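Local coordinates for protein methyltransferase type 12 (Clostridium thermocellum, PDB 3JWG) that probably methylates the 2'-hydroxyl of the 3'-terminal nucleotide of small RNAs with S-adenosyl-L-methionine, this chain being its methyltransferase domain, at residues Ala106-Ile109 against Glu110-His114. Sequence-based numbering, arbitrary orientation.
With MG (magnesium ion), chain B.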
# COMPACT_ATOMS: atom_id res chain seq x y z
N ALA A 106 -7.63 -2.04 -1.57
CA ALA A 106 -6.30 -2.62 -1.56
C ALA A 106 -5.34 -1.47 -1.27
O ALA A 106 -5.51 -0.36 -1.77
CB ALA A 106 -5.97 -3.25 -2.92
N THR A 107 -4.35 -1.74 -0.43
CA THR A 107 -3.34 -0.74 -0.09
C THR A 107 -2.00 -1.24 -0.62
O THR A 107 -1.70 -2.44 -0.58
CB THR A 107 -3.26 -0.51 1.44
OG1 THR A 107 -3.03 -1.76 2.10
CG2 THR A 107 -4.57 0.10 1.96
N VAL A 108 -1.20 -0.31 -1.13
CA VAL A 108 0.09 -0.60 -1.73
C VAL A 108 1.08 0.42 -1.18
O VAL A 108 1.16 1.55 -1.67
CB VAL A 108 0.00 -0.46 -3.27
CG1 VAL A 108 1.32 -0.84 -3.92
CG2 VAL A 108 -1.14 -1.34 -3.79
N ILE A 109 1.83 0.03 -0.16
CA ILE A 109 2.78 0.93 0.48
C ILE A 109 4.21 0.40 0.35
O ILE A 109 4.49 -0.75 0.67
CB ILE A 109 2.44 1.10 1.97
CG1 ILE A 109 0.96 1.49 2.11
CG2 ILE A 109 3.34 2.16 2.61
CD1 ILE A 109 0.45 1.51 3.53
N GLU A 110 5.11 1.25 -0.14
CA GLU A 110 6.51 0.88 -0.32
C GLU A 110 6.66 -0.39 -1.16
O GLU A 110 7.35 -1.34 -0.79
CB GLU A 110 7.18 0.70 1.05
CG GLU A 110 7.03 1.93 1.92
CD GLU A 110 7.78 1.83 3.24
OE1 GLU A 110 7.64 0.80 3.94
OE2 GLU A 110 8.51 2.78 3.58
N VAL A 111 6.01 -0.37 -2.32
CA VAL A 111 6.06 -1.50 -3.24
C VAL A 111 6.51 -1.12 -4.64
O VAL A 111 7.53 -1.61 -5.12
CB VAL A 111 4.68 -2.20 -3.38
CG1 VAL A 111 4.73 -3.26 -4.48
CG2 VAL A 111 4.26 -2.85 -2.07
N ILE A 112 5.74 -0.24 -5.30
CA ILE A 112 6.02 0.10 -6.69
C ILE A 112 7.40 0.67 -7.00
O ILE A 112 7.92 0.41 -8.08
CB ILE A 112 4.95 1.06 -7.30
CG1 ILE A 112 4.97 2.42 -6.60
CG2 ILE A 112 3.57 0.43 -7.20
CD1 ILE A 112 4.07 3.44 -7.26
N GLU A 113 7.98 1.42 -6.07
CA GLU A 113 9.30 1.99 -6.33
C GLU A 113 10.40 0.92 -6.35
O GLU A 113 11.55 1.22 -6.67
CB GLU A 113 9.64 3.07 -5.30
CG GLU A 113 9.74 2.56 -3.87
CD GLU A 113 8.41 2.60 -3.13
OE1 GLU A 113 7.35 2.62 -3.78
OE2 GLU A 113 8.45 2.59 -1.88
N HIS A 114 10.06 -0.32 -6.01
CA HIS A 114 11.04 -1.41 -5.99
C HIS A 114 10.89 -2.38 -7.16
O HIS A 114 11.68 -3.32 -7.30
CB HIS A 114 10.92 -2.22 -4.70
CG HIS A 114 11.18 -1.42 -3.46
ND1 HIS A 114 12.37 -0.77 -3.24
CD2 HIS A 114 10.41 -1.18 -2.37
CE1 HIS A 114 12.33 -0.17 -2.06
NE2 HIS A 114 11.14 -0.40 -1.52
MG MG B . 3.63 -2.22 2.26
O HOH W 1 1.61 -2.48 0.96
O HOH W 2 2.09 -2.00 4.28
O HOH W 3 5.26 -1.80 4.16
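Val-108 and Val-111 meet where strand 105-109 ends and the chain bends away, their side chains crossing at about a right angle. The branch that touches is CG1 of Val-108, which lies 3.7 Å from Val-111 CB; it is brought there by a chi1 of -177°, which sets CG1 opposite the backbone N. The same methyl grazes Ile-112 CG2 at 4.2 Å, and these three buried residues form the tight, apolar part. Glu-110, in the left-handed helical conformation (phi 54°, psi 51°), turns the chain out of the strand, and a backbone hydrogen bond from His-114 N to Val-111 O, 3.0 Å, spans the single 3-10 turn.

The looser side is polar and hydrated. Ile-109 O binds the magnesium ion at 2.3 Å together with Gly-37 O and three waters, one of which accepts a hydrogen bond from Ile-109 N. Exposed Glu-110 lays CG 3.8 Å from Ile-109 CG2 before its extended chain carries OE2 to a salt bridge with Arg-17. Glu-110, Glu-113 and His-114 match the Hen1 E-x-x-E-H pattern, whose side chains hold the catalytic metal in relatives; here main-chain carbonyls and waters bind it instead.

Val-108 and Ile-112 pack against helix 117-131, whereas the Ile-109 side chain touches helices 13-27 and 42-48. Strand 105-109, fourth in chain order, runs between and parallel to 32-36 and 135-141 in the Rossmann-like sheet.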